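Local coordinates for protein quinoline 2-oxidoreductase large subunit (Pseudomonas putida, PDB 1T3Q) that serves as the molybdenum-bearing large subunit of a quinoline 2-oxidoreductase, a molybdenum hydroxylase that probably oxidises quinoline at carbon 2 with a molybdopterin cytosine dinucleotide cofactor, at residues 103-106 and 107-111; 259-263 and 264-268; 515-518 and 519-523; 598-602 and 603-607. All blocks are in the same frame, centred on the assembly; numbering follows the deposited sequence.

Contact 1. Residues 103-106 and 107-111; sequences LLAN and GVTRF. With SO4 (sulfate ion), chain M.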
loop_
_atom_site.group_PDB
_atom_site.type_symbol
_atom_site.label_atom_id
_atom_site.label_comp_id
_atom_site.label_asym_id
_atom_site.label_seq_id
_atom_site.Cartn_x
_atom_site.Cartn_y
_atom_site.Cartn_z
ATOM N N LEU B 103 12.597 20.488 17.300
ATOM C CA LEU B 103 12.846 19.700 16.098
ATOM C C LEU B 103 13.990 20.344 15.318
ATOM O O LEU B 103 14.859 19.653 14.778
ATOM C CB LEU B 103 11.572 19.609 15.254
ATOM C CG LEU B 103 10.351 19.083 16.025
ATOM C CD1 LEU B 103 9.200 18.840 15.063
ATOM C CD2 LEU B 103 10.706 17.788 16.765
ATOM N N LEU B 104 13.983 21.674 15.274
ATOM C CA LEU B 104 15.031 22.439 14.611
ATOM C C LEU B 104 15.516 23.478 15.605
ATOM O O LEU B 104 14.710 24.073 16.316
ATOM C CB LEU B 104 14.495 23.159 13.373
ATOM C CG LEU B 104 14.848 22.580 12.005
ATOM C CD1 LEU B 104 14.225 21.204 11.860
ATOM C CD2 LEU B 104 14.336 23.516 10.919
ATOM N N ALA B 105 16.825 23.691 15.665
ATOM C CA ALA B 105 17.359 24.694 16.578
ATOM C C ALA B 105 16.671 26.010 16.225
ATOM O O ALA B 105 16.426 26.290 15.051
ATOM C CB ALA B 105 18.865 24.823 16.398
ATOM N N ASN B 106 16.341 26.806 17.237
ATOM C CA ASN B 106 15.687 28.087 16.995
ATOM C C ASN B 106 16.357 29.151 17.845
ATOM O O ASN B 106 16.085 29.258 19.040
ATOM C CB ASN B 106 14.198 28.008 17.349
ATOM C CG ASN B 106 13.416 29.224 16.867
ATOM O OD1 ASN B 106 12.220 29.351 17.126
ATOM N ND2 ASN B 106 14.091 30.118 16.153
ATOM N N GLY B 107 17.244 29.927 17.233
ATOM C CA GLY B 107 17.929 30.968 17.977
ATOM C C GLY B 107 19.240 30.508 18.586
ATOM O O GLY B 107 20.144 31.311 18.806
ATOM N N VAL B 108 19.350 29.211 18.861
ATOM C CA VAL B 108 20.569 28.665 19.446
ATOM C C VAL B 108 20.704 27.184 19.101
ATOM O O VAL B 108 19.704 26.475 19.001
ATOM C CB VAL B 108 20.560 28.822 20.989
ATOM C CG1 VAL B 108 19.368 28.093 21.578
ATOM C CG2 VAL B 108 21.852 28.296 21.585
ATOM N N THR B 109 21.936 26.728 18.892
ATOM C CA THR B 109 22.180 25.318 18.598
ATOM C C THR B 109 22.943 24.765 19.793
ATOM O O THR B 109 23.755 25.471 20.391
ATOM C CB THR B 109 23.002 25.121 17.295
ATOM O OG1 THR B 109 24.295 25.728 17.423
ATOM C CG2 THR B 109 22.272 25.753 16.121
ATOM N N ARG B 110 22.691 23.508 20.145
ATOM C CA ARG B 110 23.341 22.934 21.312
ATOM C C ARG B 110 24.256 21.735 21.091
ATOM O O ARG B 110 24.643 21.063 22.041
ATOM C CB ARG B 110 22.283 22.615 22.358
ATOM C CG ARG B 110 21.407 23.828 22.694
ATOM C CD ARG B 110 20.556 23.570 23.916
ATOM N NE ARG B 110 19.770 24.731 24.320
ATOM C CZ ARG B 110 18.554 25.020 23.865
ATOM N NH1 ARG B 110 17.924 26.101 24.305
ATOM N NH2 ARG B 110 17.963 24.229 22.979
ATOM N N PHE B 111 24.598 21.469 19.836
ATOM C CA PHE B 111 25.532 20.399 19.511
ATOM C C PHE B 111 25.792 20.345 18.014
ATOM O O PHE B 111 24.918 20.664 17.209
ATOM C CB PHE B 111 25.051 19.037 20.060
ATOM C CG PHE B 111 23.884 18.433 19.325
ATOM C CD1 PHE B 111 24.090 17.632 18.200
ATOM C CD2 PHE B 111 22.584 18.621 19.778
ATOM C CE1 PHE B 111 23.022 17.030 17.544
ATOM C CE2 PHE B 111 21.501 18.021 19.124
ATOM C CZ PHE B 111 21.720 17.223 18.007
HETATM S S SO4 M . 14.657 26.407 22.570
HETATM O O1 SO4 M . 15.312 27.188 23.637
HETATM O O2 SO4 M . 14.810 27.107 21.280
HETATM O O3 SO4 M . 15.277 25.068 22.486
HETATM O O4 SO4 M . 13.222 26.265 22.873
HETATM O O HOH W 1 16.697 26.230 19.817
#

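Contact 2. Residues 259-263 and 264-268; sequences AHLHP and EELLV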
loop_
_atom_site.group_PDB
_atom_site.type_symbol
_atom_site.label_atom_id
_atom_site.label_comp_id
_atom_site.label_asym_id
_atom_site.label_seq_id
_atom_site.Cartn_x
_atom_site.Cartn_y
_atom_site.Cartn_z
ATOM N N ALA B 259 14.873 2.807 18.549
ATOM C CA ALA B 259 13.920 2.699 19.640
ATOM C C ALA B 259 13.840 4.069 20.313
ATOM O O ALA B 259 13.806 4.171 21.537
ATOM C CB ALA B 259 14.363 1.644 20.645
ATOM N N HIS B 260 13.847 5.116 19.496
ATOM C CA HIS B 260 13.735 6.491 19.984
ATOM C C HIS B 260 12.832 7.243 19.027
ATOM O O HIS B 260 12.621 6.821 17.885
ATOM C CB HIS B 260 15.077 7.232 19.985
ATOM C CG HIS B 260 16.140 6.595 20.821
ATOM N ND1 HIS B 260 17.063 5.714 20.302
ATOM C CD2 HIS B 260 16.441 6.727 22.135
ATOM C CE1 HIS B 260 17.890 5.333 21.258
ATOM N NE2 HIS B 260 17.536 5.932 22.380
ATOM N N LEU B 261 12.301 8.365 19.491
ATOM C CA LEU B 261 11.483 9.199 18.631
ATOM C C LEU B 261 12.490 10.174 18.041
ATOM O O LEU B 261 13.226 10.831 18.779
ATOM C CB LEU B 261 10.431 9.961 19.440
ATOM C CG LEU B 261 9.539 10.852 18.574
ATOM C CD1 LEU B 261 8.676 9.987 17.665
ATOM C CD2 LEU B 261 8.658 11.722 19.460
ATOM N N HIS B 262 12.550 10.267 16.719
ATOM C CA HIS B 262 13.507 11.176 16.092
ATOM C C HIS B 262 12.834 12.458 15.629
ATOM O O HIS B 262 11.696 12.440 15.169
ATOM C CB HIS B 262 14.165 10.522 14.872
ATOM C CG HIS B 262 14.536 9.090 15.083
ATOM N ND1 HIS B 262 15.442 8.689 16.040
ATOM C CD2 HIS B 262 14.098 7.960 14.478
ATOM C CE1 HIS B 262 15.543 7.371 16.019
ATOM N NE2 HIS B 262 14.738 6.905 15.081
ATOM N N PRO B 263 13.526 13.594 15.766
ATOM C CA PRO B 263 12.928 14.853 15.322
ATOM C C PRO B 263 12.438 14.706 13.878
ATOM O O PRO B 263 11.359 15.176 13.525
ATOM C CB PRO B 263 14.087 15.837 15.444
ATOM C CG PRO B 263 14.797 15.344 16.660
ATOM C CD PRO B 263 14.800 13.827 16.470
ATOM N N GLU B 264 13.230 14.028 13.049
ATOM C CA GLU B 264 12.868 13.848 11.646
ATOM C C GLU B 264 11.540 13.126 11.423
ATOM O O GLU B 264 10.859 13.394 10.437
ATOM C CB GLU B 264 13.991 13.130 10.889
ATOM C CG GLU B 264 15.270 13.945 10.773
ATOM C CD GLU B 264 16.263 13.677 11.889
ATOM O OE1 GLU B 264 15.835 13.432 13.038
ATOM O OE2 GLU B 264 17.481 13.725 11.616
ATOM N N GLU B 265 11.165 12.216 12.322
ATOM C CA GLU B 265 9.893 11.511 12.164
ATOM C C GLU B 265 8.749 12.509 12.273
ATOM O O GLU B 265 7.765 12.435 11.535
ATOM C CB GLU B 265 9.734 10.413 13.230
ATOM C CG GLU B 265 10.704 9.257 13.047
ATOM C CD GLU B 265 10.615 8.220 14.157
ATOM O OE1 GLU B 265 10.336 7.040 13.848
ATOM O OE2 GLU B 265 10.833 8.581 15.332
ATOM N N LEU B 266 8.883 13.457 13.193
ATOM C CA LEU B 266 7.846 14.455 13.353
ATOM C C LEU B 266 7.906 15.404 12.169
ATOM O O LEU B 266 6.877 15.760 11.602
ATOM C CB LEU B 266 8.042 15.234 14.659
ATOM C CG LEU B 266 7.975 14.407 15.947
ATOM C CD1 LEU B 266 8.122 15.329 17.152
ATOM C CD2 LEU B 266 6.659 13.663 16.010
ATOM N N LEU B 267 9.120 15.786 11.784
ATOM C CA LEU B 267 9.295 16.715 10.679
ATOM C C LEU B 267 8.669 16.256 9.376
ATOM O O LEU B 267 7.988 17.039 8.719
ATOM C CB LEU B 267 10.777 17.033 10.475
ATOM C CG LEU B 267 11.400 17.925 11.556
ATOM C CD1 LEU B 267 12.906 17.953 11.396
ATOM C CD2 LEU B 267 10.815 19.347 11.462
ATOM N N VAL B 268 8.872 14.998 8.984
ATOM C CA VAL B 268 8.272 14.565 7.726
ATOM C C VAL B 268 6.751 14.644 7.767
ATOM O O VAL B 268 6.118 14.946 6.758
ATOM C CB VAL B 268 8.719 13.138 7.313
ATOM C CG1 VAL B 268 10.200 13.159 6.955
ATOM C CG2 VAL B 268 8.453 12.147 8.439
HETATM O O HOH W 2 11.467 5.496 15.815
#

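Contact 3. Residues 515-518 and 519-523; sequences AQIA and ADVLG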
loop_
_atom_site.group_PDB
_atom_site.type_symbol
_atom_site.label_atom_id
_atom_site.label_comp_id
_atom_site.label_asym_id
_atom_site.label_seq_id
_atom_site.Cartn_x
_atom_site.Cartn_y
_atom_site.Cartn_z
ATOM N N ALA B 515 5.308 -17.101 15.487
ATOM C CA ALA B 515 4.423 -18.076 14.864
ATOM C C ALA B 515 4.556 -19.401 15.608
ATOM O O ALA B 515 3.574 -20.118 15.787
ATOM C CB ALA B 515 4.787 -18.267 13.386
ATOM N N GLN B 516 5.783 -19.720 16.015
ATOM C CA GLN B 516 6.059 -20.951 16.751
ATOM C C GLN B 516 5.286 -20.954 18.066
ATOM O O GLN B 516 4.759 -21.984 18.488
ATOM C CB GLN B 516 7.561 -21.076 17.026
ATOM C CG GLN B 516 8.392 -21.375 15.782
ATOM C CD GLN B 516 9.872 -21.498 16.089
ATOM O OE1 GLN B 516 10.639 -20.561 15.883
ATOM N NE2 GLN B 516 10.279 -22.659 16.600
ATOM N N ILE B 517 5.218 -19.794 18.709
ATOM C CA ILE B 517 4.499 -19.660 19.972
ATOM C C ILE B 517 2.998 -19.847 19.760
ATOM O O ILE B 517 2.354 -20.617 20.473
ATOM C CB ILE B 517 4.731 -18.261 20.609
ATOM C CG1 ILE B 517 6.197 -18.113 21.030
ATOM C CG2 ILE B 517 3.800 -18.072 21.811
ATOM C CD1 ILE B 517 6.567 -16.715 21.495
ATOM N N ALA B 518 2.443 -19.146 18.774
ATOM C CA ALA B 518 1.015 -19.232 18.499
ATOM C C ALA B 518 0.595 -20.644 18.105
ATOM O O ALA B 518 -0.471 -21.120 18.500
ATOM C CB ALA B 518 0.633 -18.244 17.398
ATOM N N ALA B 519 1.436 -21.303 17.316
ATOM C CA ALA B 519 1.165 -22.660 16.860
ATOM C C ALA B 519 1.008 -23.600 18.054
ATOM O O ALA B 519 0.067 -24.398 18.113
ATOM C CB ALA B 519 2.300 -23.137 15.971
ATOM N N ASP B 520 1.928 -23.500 19.004
ATOM C CA ASP B 520 1.884 -24.355 20.188
ATOM C C ASP B 520 0.692 -24.092 21.093
ATOM O O ASP B 520 0.116 -25.032 21.645
ATOM C CB ASP B 520 3.192 -24.231 20.975
ATOM C CG ASP B 520 4.320 -25.028 20.340
ATOM O OD1 ASP B 520 5.436 -25.061 20.896
ATOM O OD2 ASP B 520 4.076 -25.633 19.274
ATOM N N VAL B 521 0.315 -22.825 21.251
ATOM C CA VAL B 521 -0.824 -22.496 22.101
ATOM C C VAL B 521 -2.115 -23.086 21.530
ATOM O O VAL B 521 -2.918 -23.662 22.266
ATOM C CB VAL B 521 -1.006 -20.963 22.260
ATOM C CG1 VAL B 521 -2.293 -20.667 23.019
ATOM C CG2 VAL B 521 0.177 -20.369 23.008
ATOM N N LEU B 522 -2.304 -22.959 20.218
ATOM C CA LEU B 522 -3.509 -23.467 19.569
ATOM C C LEU B 522 -3.414 -24.917 19.090
ATOM O O LEU B 522 -4.385 -25.469 18.581
ATOM C CB LEU B 522 -3.895 -22.553 18.398
ATOM C CG LEU B 522 -4.428 -21.172 18.817
ATOM C CD1 LEU B 522 -4.521 -20.245 17.617
ATOM C CD2 LEU B 522 -5.791 -21.340 19.470
ATOM N N GLY B 523 -2.248 -25.531 19.253
ATOM C CA GLY B 523 -2.083 -26.917 18.844
ATOM C C GLY B 523 -2.145 -27.171 17.350
ATOM O O GLY B 523 -2.683 -28.191 16.912
#

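Contact 4. Residues 598-602 and 603-607; sequences KGMPF and AEVVG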
loop_
_atom_site.group_PDB
_atom_site.type_symbol
_atom_site.label_atom_id
_atom_site.label_comp_id
_atom_site.label_asym_id
_atom_site.label_seq_id
_atom_site.Cartn_x
_atom_site.Cartn_y
_atom_site.Cartn_z
ATOM N N LYS B 598 -11.699 -39.683 20.983
ATOM C CA LYS B 598 -12.857 -38.843 21.249
ATOM C C LYS B 598 -12.494 -37.415 20.840
ATOM O O LYS B 598 -12.274 -36.551 21.688
ATOM C CB LYS B 598 -13.220 -38.889 22.737
ATOM C CG LYS B 598 -14.482 -38.118 23.090
ATOM C CD LYS B 598 -15.715 -38.705 22.418
ATOM C CE LYS B 598 -16.042 -40.086 22.966
ATOM N N GLY B 599 -12.423 -37.178 19.535
ATOM C CA GLY B 599 -12.069 -35.855 19.060
ATOM C C GLY B 599 -12.541 -35.549 17.652
ATOM O O GLY B 599 -13.270 -36.335 17.043
ATOM N N MET B 600 -12.115 -34.395 17.144
ATOM C CA MET B 600 -12.469 -33.925 15.805
ATOM C C MET B 600 -11.328 -33.054 15.297
ATOM O O MET B 600 -10.626 -32.422 16.085
ATOM C CB MET B 600 -13.714 -33.041 15.855
ATOM C CG MET B 600 -14.931 -33.644 16.505
ATOM S SD MET B 600 -16.137 -32.343 16.835
ATOM C CE MET B 600 -16.395 -31.707 15.182
ATOM N N PRO B 601 -11.124 -33.006 13.974
ATOM C CA PRO B 601 -10.029 -32.148 13.527
ATOM C C PRO B 601 -10.328 -30.688 13.879
ATOM O O PRO B 601 -11.484 -30.272 13.926
ATOM C CB PRO B 601 -9.972 -32.401 12.018
ATOM C CG PRO B 601 -11.343 -32.904 11.681
ATOM C CD PRO B 601 -11.687 -33.776 12.854
ATOM N N PHE B 602 -9.273 -29.932 14.152
ATOM C CA PHE B 602 -9.386 -28.524 14.502
ATOM C C PHE B 602 -10.246 -27.764 13.484
ATOM O O PHE B 602 -11.147 -27.008 13.855
ATOM C CB PHE B 602 -7.982 -27.919 14.560
ATOM C CG PHE B 602 -7.948 -26.470 14.964
ATOM C CD1 PHE B 602 -8.296 -26.083 16.255
ATOM C CD2 PHE B 602 -7.526 -25.496 14.061
ATOM C CE1 PHE B 602 -8.218 -24.741 16.646
ATOM C CE2 PHE B 602 -7.444 -24.150 14.438
ATOM C CZ PHE B 602 -7.791 -23.773 15.736
ATOM N N ALA B 603 -9.967 -27.980 12.201
ATOM C CA ALA B 603 -10.700 -27.304 11.130
ATOM C C ALA B 603 -12.201 -27.578 11.172
ATOM O O ALA B 603 -13.003 -26.715 10.816
ATOM C CB ALA B 603 -10.134 -27.710 9.776
ATOM N N GLU B 604 -12.586 -28.772 11.609
ATOM C CA GLU B 604 -14.003 -29.110 11.672
ATOM C C GLU B 604 -14.718 -28.360 12.795
ATOM O O GLU B 604 -15.846 -27.903 12.616
ATOM C CB GLU B 604 -14.196 -30.621 11.850
ATOM C CG GLU B 604 -15.662 -31.043 11.860
ATOM C CD GLU B 604 -15.848 -32.549 11.953
ATOM O OE1 GLU B 604 -17.011 -33.002 11.995
ATOM O OE2 GLU B 604 -14.838 -33.282 11.980
ATOM N N VAL B 605 -14.067 -28.230 13.947
ATOM C CA VAL B 605 -14.673 -27.515 15.068
ATOM C C VAL B 605 -14.786 -26.038 14.693
ATOM O O VAL B 605 -15.831 -25.417 14.867
ATOM C CB VAL B 605 -13.823 -27.633 16.354
ATOM C CG1 VAL B 605 -14.520 -26.908 17.508
ATOM C CG2 VAL B 605 -13.613 -29.095 16.707
ATOM N N VAL B 606 -13.696 -25.486 14.176
ATOM C CA VAL B 606 -13.673 -24.088 13.767
ATOM C C VAL B 606 -14.732 -23.858 12.697
ATOM O O VAL B 606 -15.451 -22.861 12.734
ATOM C CB VAL B 606 -12.279 -23.693 13.228
ATOM C CG1 VAL B 606 -12.315 -22.278 12.629
ATOM C CG2 VAL B 606 -11.261 -23.763 14.357
ATOM N N GLY B 607 -14.825 -24.784 11.746
ATOM C CA GLY B 607 -15.816 -24.658 10.691
ATOM C C GLY B 607 -17.208 -24.500 11.278
ATOM O O GLY B 607 -17.989 -23.646 10.847
#

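Contact 1. Residues 103-106 and 107-111
A105 and T109 meet in a local contact round a turn within the a/b hammerhead domain, where the loop after strand 99-101 swings into strand 108-109, an outer strand of a three-stranded antiparallel sheet. The A105 methyl does the touching: CB sits 3.2 Å from V108 O and 3.5 Å from T109 CG2. T109 gets its methyl there by placing CG2 beside its own backbone N and OG1 between N and the carbonyl carbon (chi1 62°), and that hydroxyl bonds to S50 OG. The corner itself is G107, whose phi of 91° would drive any CB against N106 O. In place of a direct bond across the turn there is a water, which accepts from N106 N at 2.7 Å and lies 3.1 Å from V108 O; V108 O is one of several acceptors competing for its protons. Backbone bonds from G107 to I57 and from T109 to A55 tie the chain to strand 55-61. R110 follows, its chain extended from CG to NE, with V108 CG1 against one guanidinium face. Its NH1 forms a salt bridge with D159 OD1, while Y326 bonds to NH2. A sulfate, probably from the crystallisation liquor, lies at the guanidinium edge: R110 NH1 gives a 2.9 Å bond to O1, and NH2 an equally short one to O3.

Contact 2. Residues 259-263 and 264-268
E265 turns its side chain back toward H262 by setting CG beside its own backbone N and anti to its carbonyl carbon (chi1 -68°), then running extended beyond CG. That delivers OE2 to H262 N at 2.8 Å, in a nearly straight bond (172° at the hydrogen) that meets the oxygen on its anti side. In return E265 N bonds to H262 O at 2.9 Å, the donor standing well above the carbonyl plane. The carboxylate comes at the H262 ring obliquely, the two planes 38° apart, with H262 CD2 3.4 Å from E265 OE2. On the other flank L261 CD1 comes to 3.5 Å from the same oxygen, so OE2 is wedged between a leucine and a histidine. The second oxygen is anchored by T221 OG1; a water lies 2.7 Å from E265 OE1 and also near H260 O, two of several acceptors for its protons. An alanine in place of E265 would probably leave the buried H262 N and T221 OG1 without their carboxylate partner and open a gap between L261 and the H262 ring. Further along, P263 O takes L267 N at 2.9 Å, in the carbonyl plane. L261 CD2 lies 4.3 Å from L266 CD1, and both leucines pack on helix 226-237. The side chain of H260 is about 7 Å from the bound dioxosulfidomolybdenum(VI) ion, and its NE2 bonds to A369 N. With H262 at the N-cap and a glutamate three residues on accepting its N-H, this is one half of a capping box, starting helix 263-275 in the molybdopterin cofactor-binding domain.

Contact 3. Residues 515-518 and 519-523
A515 O and A519 N open the ladder of backbone bonds that makes this a plain alpha-helical contact, at 2.9 Å. The next three rungs follow the same spacing: D520 N to Q516 O at 3.3 Å, V521 N to I517 O at 3.1 Å and L522 N to A518 O at 3.1 Å. The ladder closes in a Schellman motif. There V524 N turns back to A519 O, and G523 N makes a weak bond to D520 O, with G523 as the residue of positive phi (67°) that lets the chain leave the helix.

Apolar contact across the turn is slight, for the CB bonds of 515-518 point away from 519-523. V521 holds CG2 anti to its carbonyl carbon and beside its backbone N (chi1 174°), which lays that methyl 3.4 Å from I517 O and 4.5 Å from I517 CG2.

The two polar side chains are buried and find their partners outside the helix, mostly in the N-terminal segment. D520 CG passes 3.6 Å from Q516 O, and its two carboxylate oxygens collect the backbone N-H groups of K12, S13 and I14. Q516 NE2 bonds to S13 O and T16 O while OE1 takes N671 ND2, so both amide ends are held; its side chain is about 6 Å from the pterin cytosine dinucleotide.

In the beta-alpha-beta unit 497-501, 510-522, 529-532, A518 and A519 press on V529, A518 also on V499, and I517, A518 and V521 against helix 549-576.

Contact 4. Residues 598-602 and 603-607
V606 CG2 stands over the face of the F602 ring, 3.8 Å from its centroid and only 13° off the normal, a CH-pi contact one helical turn in span. F602 CG, anti to the backbone N (chi1 -178°), carries the ring alongside the helix, where one face meets V606; the ring also packs on I491 and V590. On another side of the first turn, E604 runs out extended and touches two partners: M600 CE comes to 3.4 Å from E604 CD, the two side chains crossing at about a right angle, and P601 CD lies 3.3 Å from E604 OE2. M600 CB also packs on V605 CG2 at 4.0 Å.

Behind these side chains the backbone sets the positions. P601 is the N-cap, and its carbonyl takes V605 N at 3.3 Å, with a weaker bond from E604 N. One residue on, V606 N meets F602 O at 3.0 Å in an almost straight bond. Replacing F602 by an alanine would probably leave V606 CG2 without the ring face it rests on and open a gap against I491 and V590.

Further out, strand 599-601 and the start of the helix stand nearly perpendicular, 84° between their directions. M600 pairs with V590 in the edge of the sheet 583-586, 589-592, 599-601. V605 and M600 lie against helix 549-576, whereas F602 and V606 face I491 of strand 486-491.

In the fold
Contacts 2 and 3 are buried, whereas contacts 1 and 4 are only partly so. Contacts 1 and 2 touch: L103 and L104 lie against L266 and L267, with L104 CD1 3.5 Å from L267 CD1, so the hammerhead loop packs on helix 263-275. Contacts 3 and 4 do not touch, though nearest atoms come within about 4 Å; both lean on helix 549-576 and both bond through their backbone to G588. Contact 1 combines a methyl contact round a turn with a bridging water, beside an arginine that holds a sulfate probably from the crystallisation liquor; contact 2 relies on a buried carboxylate at a helix start; contact 3 on backbone rungs near a helix end; contact 4 on apolar and CH-pi packing.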